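Long-range contact in 11S globulin subunit beta (Cucurbita maxima, PDB 2E9Q), which serves as a seed storage protein, a nutrient reservoir of the 11S globulin family that assembles into hexamers: residues A[409-422]-A[436-448]. Numbering follows the deposited sequence. Where two conformers were deposited one is given.
Sequences LLAGRVSQMRMLPL and AQRLKYGQQEMRV
Arg418 lays its guanidinium over the backbone at Tyr441, with Arg413 CA on the opposite face. Within the plane Arg418 NH2 gives a hydrogen bond to Gln443 O (2.6 Å), and Arg418 NH1 meets the edge of the Tyr441 ring at CD1 (3.4 Å), the two planes 80° apart. With an alanine here, Gln443 O would probably lose this donor and the Tyr441 edge its neighbour, leaving a gap beside the Gly412 loop. Lys440 CG lies over the Tyr441 ring, and a bend at chi3 (-70°) turns the ammonium to the end of helix 416-419. There Lys440 NZ hydrogen-bonds Leu420 O (2.8 Å) and Arg418 O (3.1 Å), standing above both carbonyl planes, while Asp123 of the second subunit supplies the countercharge and also binds Tyr441 OH. Leu422 CD2 crosses the Lys440 side chain, 3.4 Å from Lys440 CD, and reaches Ala436 CB. Farther along, Met446, bent at chi2 and chi3, folds its thioether against the 409-414 loop; Met446 CE touches Leu409 CD2 (3.5 Å) and SD lies by Val414 CG2. Beside it the backbone is tied by Arg413 N to Glu445 O (3.1 Å). Gly412 packs closely here, where a beta carbon would collide with Met446 CE and Glu445 O. Arg447, assigned with Lys387 to a magnesium site, follows directly and forms a salt bridge with Glu325. The contact thus closes the helical extension of the C-terminal cupin domain: the chain leaves the barrel after strand 407-409, runs through helices 416-419, 422-429 and 433-441, and returns alongside its own exit to strand 448-449, both strands pairing with strand 334-340, while the second subunit packs along the helices, on Met419, Leu420 and Gln443 among others.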
ATOM      1  N   LEU A 409       0.996 -17.334  20.667  1.00 48.96           N
ATOM      2  CA  LEU A 409       0.318 -18.422  21.351  1.00 52.67           C
ATOM      3  C   LEU A 409      -0.385 -17.891  22.587  1.00 46.43           C
ATOM      4  O   LEU A 409       0.094 -16.958  23.231  1.00 51.21           O
ATOM      5  CB  LEU A 409       1.318 -19.505  21.757  1.00 64.27           C
ATOM      6  CG  LEU A 409       1.874 -20.369  20.624  1.00 66.93           C
ATOM      7  CD1 LEU A 409       2.657 -19.506  19.647  1.00 76.23           C
ATOM      8  CD2 LEU A 409       2.770 -21.451  21.217  1.00 77.94           C
ATOM      9  N   LEU A 410      -1.530 -18.474  22.912  1.00 54.35           N
ATOM     10  CA  LEU A 410      -2.269 -18.023  24.081  1.00 63.53           C
ATOM     11  C   LEU A 410      -1.798 -18.733  25.336  1.00 58.71           C
ATOM     12  O   LEU A 410      -1.793 -18.142  26.416  1.00 69.31           O
ATOM     13  CB  LEU A 410      -3.777 -18.226  23.896  1.00 60.65           C
ATOM     14  CG  LEU A 410      -4.505 -17.220  22.998  1.00 64.69           C
ATOM     15  CD1 LEU A 410      -4.053 -15.810  23.358  1.00 63.68           C
ATOM     16  CD2 LEU A 410      -4.209 -17.500  21.542  1.00 72.28           C
ATOM     17  N   ALA A 411      -1.399 -19.991  25.190  1.00 58.64           N
ATOM     18  CA  ALA A 411      -0.908 -20.775  26.325  1.00 62.21           C
ATOM     19  C   ALA A 411       0.303 -21.621  25.923  1.00 67.07           C
ATOM     20  O   ALA A 411       0.466 -21.954  24.751  1.00 64.03           O
ATOM     21  CB  ALA A 411      -2.016 -21.668  26.851  1.00 60.66           C
ATOM     22  N   GLY A 412       1.146 -21.974  26.893  1.00 71.54           N
ATOM     23  CA  GLY A 412       2.324 -22.779  26.593  1.00 65.40           C
ATOM     24  C   GLY A 412       3.577 -22.156  27.170  1.00 68.86           C
ATOM     25  O   GLY A 412       3.474 -21.194  27.926  1.00 67.51           O
ATOM     26  N   ARG A 413       4.754 -22.681  26.818  1.00 75.31           N
ATOM     27  CA  ARG A 413       6.011 -22.134  27.343  1.00 74.54           C
ATOM     28  C   ARG A 413       6.264 -20.673  26.992  1.00 74.95           C
ATOM     29  O   ARG A 413       6.659 -19.891  27.860  1.00 77.76           O
ATOM     30  CB  ARG A 413       7.207 -22.976  26.889  0.50 74.62           C
ATOM     31  CG  ARG A 413       7.423 -24.243  27.708  0.50 70.76           C
ATOM     32  CD  ARG A 413       8.892 -24.661  27.709  0.50 63.02           C
ATOM     33  NE  ARG A 413       9.394 -24.988  26.374  0.50 57.08           N
ATOM     34  CZ  ARG A 413       9.030 -26.058  25.676  0.50 51.10           C
ATOM     35  NH1 ARG A 413       8.153 -26.914  26.178  0.50 58.91           N
ATOM     36  NH2 ARG A 413       9.547 -26.277  24.474  0.50 57.49           N
ATOM     37  N   VAL A 414       6.076 -20.305  25.727  1.00 68.62           N
ATOM     38  CA  VAL A 414       6.264 -18.910  25.320  1.00 65.46           C
ATOM     39  C   VAL A 414       4.899 -18.427  24.857  1.00 63.43           C
ATOM     40  O   VAL A 414       4.502 -18.650  23.711  1.00 64.68           O
ATOM     41  CB  VAL A 414       7.305 -18.757  24.160  1.00 65.60           C
ATOM     42  CG1 VAL A 414       8.706 -19.071  24.667  1.00 67.25           C
ATOM     43  CG2 VAL A 414       6.959 -19.682  23.005  1.00 67.05           C
ATOM     44  N   SER A 415       4.176 -17.764  25.750  1.00 58.74           N
ATOM     45  CA  SER A 415       2.843 -17.304  25.412  1.00 53.48           C
ATOM     46  C   SER A 415       2.446 -15.998  26.078  1.00 55.62           C
ATOM     47  O   SER A 415       3.164 -15.460  26.919  1.00 51.55           O
ATOM     48  CB  SER A 415       1.822 -18.389  25.767  1.00 53.63           C
ATOM     49  OG  SER A 415       1.844 -18.653  27.157  1.00 50.74           O
ATOM     50  N   GLN A 416       1.286 -15.492  25.679  1.00 51.32           N
ATOM     51  CA  GLN A 416       0.764 -14.255  26.223  1.00 53.87           C
ATOM     52  C   GLN A 416       0.467 -14.453  27.701  1.00 43.55           C
ATOM     53  O   GLN A 416       0.732 -13.583  28.522  1.00 52.21           O
ATOM     54  CB  GLN A 416      -0.517 -13.861  25.478  1.00 60.99           C
ATOM     55  CG  GLN A 416      -0.498 -12.450  24.893  1.00 68.39           C
ATOM     56  CD  GLN A 416       0.529 -12.273  23.781  1.00 73.06           C
ATOM     57  OE1 GLN A 416       0.766 -11.157  23.320  1.00 87.02           O
ATOM     58  NE2 GLN A 416       1.137 -13.372  23.342  1.00 75.04           N
ATOM     59  N   MET A 417      -0.076 -15.613  28.036  1.00 45.62           N
ATOM     60  CA  MET A 417      -0.424 -15.915  29.414  1.00 51.60           C
ATOM     61  C   MET A 417       0.844 -15.908  30.283  1.00 58.99           C
ATOM     62  O   MET A 417       0.847 -15.374  31.394  1.00 54.62           O
ATOM     63  CB  MET A 417      -1.132 -17.270  29.499  0.50 58.40           C
ATOM     64  CG  MET A 417      -2.449 -17.243  30.280  0.50 60.98           C
ATOM     65  SD  MET A 417      -3.839 -16.415  29.448  0.50 73.23           S
ATOM     66  CE  MET A 417      -3.714 -14.756  30.103  0.50 72.54           C
ATOM     67  N   ARG A 418       1.924 -16.487  29.762  1.00 53.81           N
ATOM     68  CA  ARG A 418       3.196 -16.553  30.476  1.00 48.06           C
ATOM     69  C   ARG A 418       3.783 -15.171  30.729  1.00 50.21           C
ATOM     70  O   ARG A 418       4.372 -14.922  31.777  1.00 53.02           O
ATOM     71  CB  ARG A 418       4.202 -17.384  29.675  1.00 59.16           C
ATOM     72  CG  ARG A 418       3.821 -18.847  29.511  1.00 60.46           C
ATOM     73  CD  ARG A 418       4.577 -19.720  30.492  1.00 74.16           C
ATOM     74  NE  ARG A 418       4.270 -21.137  30.324  1.00 81.95           N
ATOM     75  CZ  ARG A 418       4.934 -22.120  30.924  1.00 84.58           C
ATOM     76  NH1 ARG A 418       5.948 -21.844  31.731  1.00 80.68           N
ATOM     77  NH2 ARG A 418       4.590 -23.380  30.710  1.00 91.21           N
ATOM     78  N   MET A 419       3.617 -14.270  29.768  1.00 44.52           N
ATOM     79  CA  MET A 419       4.142 -12.915  29.894  1.00 48.30           C
ATOM     80  C   MET A 419       3.461 -12.084  30.981  1.00 43.56           C
ATOM     81  O   MET A 419       4.049 -11.156  31.529  1.00 46.65           O
ATOM     82  CB  MET A 419       3.994 -12.172  28.564  1.00 56.53           C
ATOM     83  CG  MET A 419       4.922 -12.641  27.460  1.00 77.63           C
ATOM     84  SD  MET A 419       6.576 -11.908  27.605  1.00 89.71           S
ATOM     85  CE  MET A 419       6.352 -10.398  26.639  1.00 96.34           C
ATOM     86  N   LEU A 420       2.215 -12.408  31.284  1.00 43.93           N
ATOM     87  CA  LEU A 420       1.466 -11.635  32.262  1.00 49.15           C
ATOM     88  C   LEU A 420       1.740 -11.989  33.710  1.00 49.20           C
ATOM     89  O   LEU A 420       1.746 -13.157  34.081  1.00 54.05           O
ATOM     90  CB  LEU A 420      -0.034 -11.772  31.983  1.00 57.42           C
ATOM     91  CG  LEU A 420      -0.517 -11.216  30.635  1.00 45.86           C
ATOM     92  CD1 LEU A 420      -1.835 -11.864  30.232  1.00 51.07           C
ATOM     93  CD2 LEU A 420      -0.645  -9.719  30.735  1.00 39.13           C
ATOM     94  N   PRO A 421       1.969 -10.972  34.548  1.00 45.57           N
ATOM     95  CA  PRO A 421       2.238 -11.165  35.974  1.00 49.34           C
ATOM     96  C   PRO A 421       1.069 -11.908  36.604  1.00 56.24           C
ATOM     97  O   PRO A 421      -0.054 -11.831  36.102  1.00 59.68           O
ATOM     98  CB  PRO A 421       2.345  -9.737  36.502  1.00 43.29           C
ATOM     99  CG  PRO A 421       2.860  -8.975  35.319  1.00 48.80           C
ATOM    100  CD  PRO A 421       2.060  -9.548  34.183  1.00 40.19           C
ATOM    101  N   LEU A 422       1.324 -12.626  37.696  1.00 50.10           N
ATOM    102  CA  LEU A 422       0.257 -13.354  38.365  1.00 55.10           C
ATOM    103  C   LEU A 422      -0.785 -12.378  38.894  1.00 45.08           C
ATOM    104  O   LEU A 422      -1.971 -12.662  38.868  1.00 44.82           O
ATOM    105  CB  LEU A 422       0.810 -14.197  39.521  1.00 56.12           C
ATOM    106  CG  LEU A 422       1.510 -15.506  39.159  1.00 59.62           C
ATOM    107  CD1 LEU A 422       1.964 -16.194  40.435  1.00 68.43           C
ATOM    108  CD2 LEU A 422       0.558 -16.412  38.394  1.00 50.05           C
ATOM    109  N   ALA A 436      -4.079 -18.818  39.282  1.00 52.00           N
ATOM    110  CA  ALA A 436      -3.423 -18.055  38.232  1.00 62.56           C
ATOM    111  C   ALA A 436      -2.118 -18.755  37.873  1.00 66.50           C
ATOM    112  O   ALA A 436      -1.689 -18.747  36.720  1.00 70.12           O
ATOM    113  CB  ALA A 436      -3.146 -16.633  38.711  1.00 57.45           C
ATOM    114  N   GLN A 437      -1.497 -19.372  38.875  1.00 70.54           N
ATOM    115  CA  GLN A 437      -0.242 -20.077  38.670  1.00 71.45           C
ATOM    116  C   GLN A 437      -0.505 -21.314  37.838  1.00 63.88           C
ATOM    117  O   GLN A 437       0.218 -21.595  36.886  1.00 67.36           O
ATOM    118  CB  GLN A 437       0.367 -20.483  40.010  1.00 79.82           C
ATOM    119  CG  GLN A 437       1.851 -20.762  39.932  1.00 85.54           C
ATOM    120  CD  GLN A 437       2.423 -21.205  41.256  1.00 86.07           C
ATOM    121  OE1 GLN A 437       3.622 -21.077  41.500  1.00 94.80           O
ATOM    122  NE2 GLN A 437       1.571 -21.742  42.118  1.00 92.04           N
ATOM    123  N   ARG A 438      -1.550 -22.050  38.199  1.00 65.87           N
ATOM    124  CA  ARG A 438      -1.917 -23.261  37.470  1.00 68.63           C
ATOM    125  C   ARG A 438      -2.334 -22.908  36.043  1.00 66.98           C
ATOM    126  O   ARG A 438      -2.118 -23.673  35.104  1.00 66.81           O
ATOM    127  CB  ARG A 438      -3.061 -23.983  38.201  1.00 69.41           C
ATOM    128  CG  ARG A 438      -3.741 -25.093  37.393  1.00 77.79           C
ATOM    129  CD  ARG A 438      -4.130 -26.294  38.275  1.00 86.96           C
ATOM    130  NE  ARG A 438      -5.109 -25.979  39.318  1.00 88.79           N
ATOM    131  CZ  ARG A 438      -6.421 -25.870  39.119  1.00 92.05           C
ATOM    132  NH1 ARG A 438      -6.936 -26.054  37.908  1.00 86.51           N
ATOM    133  NH2 ARG A 438      -7.225 -25.580  40.138  1.00 91.55           N
ATOM    134  N   LEU A 439      -2.920 -21.729  35.887  1.00 66.42           N
ATOM    135  CA  LEU A 439      -3.378 -21.280  34.584  1.00 66.61           C
ATOM    136  C   LEU A 439      -2.209 -20.984  33.641  1.00 67.33           C
ATOM    137  O   LEU A 439      -2.167 -21.504  32.522  1.00 66.22           O
ATOM    138  CB  LEU A 439      -4.249 -20.029  34.758  0.50 62.69           C
ATOM    139  CG  LEU A 439      -5.065 -19.499  33.575  0.50 62.62           C
ATOM    140  CD1 LEU A 439      -4.149 -18.884  32.535  0.50 52.89           C
ATOM    141  CD2 LEU A 439      -5.889 -20.636  32.987  0.50 57.66           C
ATOM    142  N   LYS A 440      -1.257 -20.164  34.092  1.00 68.15           N
ATOM    143  CA  LYS A 440      -0.119 -19.801  33.245  1.00 65.85           C
ATOM    144  C   LYS A 440       1.041 -20.782  33.150  1.00 60.98           C
ATOM    145  O   LYS A 440       1.834 -20.694  32.214  1.00 70.84           O
ATOM    146  CB  LYS A 440       0.435 -18.426  33.634  1.00 63.99           C
ATOM    147  CG  LYS A 440       1.206 -18.383  34.926  1.00 62.37           C
ATOM    148  CD  LYS A 440       1.746 -16.976  35.218  1.00 54.58           C
ATOM    149  CE  LYS A 440       2.861 -16.559  34.274  1.00 49.15           C
ATOM    150  NZ  LYS A 440       3.497 -15.274  34.722  1.00 45.07           N
ATOM    151  N   TYR A 441       1.159 -21.714  34.091  1.00 67.36           N
ATOM    152  CA  TYR A 441       2.263 -22.681  34.029  1.00 60.69           C
ATOM    153  C   TYR A 441       1.779 -24.107  33.840  1.00 66.10           C
ATOM    154  O   TYR A 441       2.577 -25.047  33.869  1.00 71.16           O
ATOM    155  CB  TYR A 441       3.115 -22.612  35.297  1.00 53.97           C
ATOM    156  CG  TYR A 441       3.708 -21.252  35.564  1.00 45.66           C
ATOM    157  CD1 TYR A 441       4.552 -20.646  34.640  1.00 53.13           C
ATOM    158  CD2 TYR A 441       3.418 -20.569  36.739  1.00 42.96           C
ATOM    159  CE1 TYR A 441       5.096 -19.380  34.882  1.00 51.69           C
ATOM    160  CE2 TYR A 441       3.953 -19.307  36.991  1.00 45.71           C
ATOM    161  CZ  TYR A 441       4.790 -18.721  36.059  1.00 49.75           C
ATOM    162  OH  TYR A 441       5.309 -17.472  36.298  1.00 57.92           O
ATOM    163  N   GLY A 442       0.471 -24.261  33.646  1.00 66.06           N
ATOM    164  CA  GLY A 442      -0.111 -25.578  33.464  1.00 58.17           C
ATOM    165  C   GLY A 442       0.340 -26.282  32.200  1.00 63.06           C
ATOM    166  O   GLY A 442       0.718 -27.447  32.240  1.00 71.32           O
ATOM    167  N   GLN A 443       0.291 -25.586  31.070  1.00 65.73           N
ATOM    168  CA  GLN A 443       0.712 -26.177  29.802  1.00 65.93           C
ATOM    169  C   GLN A 443       2.208 -25.946  29.623  1.00 67.73           C
ATOM    170  O   GLN A 443       2.680 -24.800  29.631  1.00 55.30           O
ATOM    171  CB  GLN A 443      -0.037 -25.544  28.627  1.00 69.90           C
ATOM    172  CG  GLN A 443       0.273 -26.201  27.293  1.00 61.20           C
ATOM    173  CD  GLN A 443      -0.409 -27.541  27.146  1.00 72.75           C
ATOM    174  OE1 GLN A 443      -0.061 -28.341  26.279  1.00 76.10           O
ATOM    175  NE2 GLN A 443      -1.402 -27.789  27.991  1.00 75.06           N
ATOM    176  N   GLN A 444       2.947 -27.037  29.453  1.00 65.65           N
ATOM    177  CA  GLN A 444       4.391 -26.955  29.292  1.00 70.17           C
ATOM    178  C   GLN A 444       4.866 -27.102  27.849  1.00 65.01           C
ATOM    179  O   GLN A 444       5.985 -26.710  27.520  1.00 67.76           O
ATOM    180  CB  GLN A 444       5.084 -27.993  30.180  0.50 72.09           C
ATOM    181  CG  GLN A 444       5.070 -27.643  31.664  0.50 72.65           C
ATOM    182  CD  GLN A 444       5.794 -26.341  31.979  0.50 73.47           C
ATOM    183  OE1 GLN A 444       5.931 -25.961  33.143  0.50 74.02           O
ATOM    184  NE2 GLN A 444       6.258 -25.652  30.943  0.50 73.04           N
ATOM    185  N   GLU A 445       4.020 -27.661  26.989  1.00 61.33           N
ATOM    186  CA  GLU A 445       4.376 -27.827  25.588  1.00 62.93           C
ATOM    187  C   GLU A 445       4.331 -26.495  24.827  1.00 62.61           C
ATOM    188  O   GLU A 445       4.125 -25.438  25.431  1.00 52.69           O
ATOM    189  CB  GLU A 445       3.464 -28.866  24.943  1.00 62.10           C
ATOM    190  CG  GLU A 445       3.650 -30.249  25.546  1.00 63.01           C
ATOM    191  CD  GLU A 445       3.322 -31.360  24.570  1.00 73.70           C
ATOM    192  OE1 GLU A 445       3.655 -32.530  24.858  1.00 71.62           O
ATOM    193  OE2 GLU A 445       2.732 -31.067  23.509  1.00 83.98           O
ATOM    194  N   MET A 446       4.533 -26.534  23.512  1.00 65.41           N
ATOM    195  CA  MET A 446       4.537 -25.295  22.735  1.00 69.37           C
ATOM    196  C   MET A 446       3.368 -25.118  21.764  1.00 64.90           C
ATOM    197  O   MET A 446       2.210 -25.244  22.155  1.00 70.81           O
ATOM    198  CB  MET A 446       5.860 -25.157  21.982  1.00 73.09           C
ATOM    199  CG  MET A 446       6.257 -23.713  21.720  1.00 87.37           C
ATOM    200  SD  MET A 446       6.650 -22.830  23.254  1.00102.20           S
ATOM    201  CE  MET A 446       5.026 -22.148  23.738  1.00106.84           C
ATOM    202  N   ARG A 447       3.665 -24.814  20.501  1.00 64.93           N
ATOM    203  CA  ARG A 447       2.617 -24.609  19.503  1.00 46.59           C
ATOM    204  C   ARG A 447       1.816 -25.878  19.270  1.00 56.67           C
ATOM    205  O   ARG A 447       0.584 -25.848  19.183  1.00 50.47           O
ATOM    206  CB  ARG A 447       3.208 -24.127  18.174  0.50 50.11           C
ATOM    207  CG  ARG A 447       2.147 -23.584  17.226  0.50 50.35           C
ATOM    208  CD  ARG A 447       2.698 -23.208  15.863  0.50 54.49           C
ATOM    209  NE  ARG A 447       3.878 -22.353  15.948  0.50 51.61           N
ATOM    210  CZ  ARG A 447       4.331 -21.612  14.939  0.50 50.54           C
ATOM    211  NH1 ARG A 447       3.694 -21.613  13.778  0.50 41.35           N
ATOM    212  NH2 ARG A 447       5.432 -20.888  15.087  0.50 41.62           N
ATOM    213  N   VAL A 448       2.518 -26.998  19.153  1.00 53.38           N
ATOM    214  CA  VAL A 448       1.853 -28.268  18.945  1.00 54.69           C
ATOM    215  C   VAL A 448       1.732 -28.979  20.287  1.00 61.69           C
ATOM    216  O   VAL A 448       2.698 -29.068  21.046  1.00 63.57           O
ATOM    217  CB  VAL A 448       2.626 -29.153  17.963  1.00 52.52           C
ATOM    218  CG1 VAL A 448       1.926 -30.498  17.820  1.00 54.91           C
ATOM    219  CG2 VAL A 448       2.711 -28.465  16.609  1.00 47.20           C
TER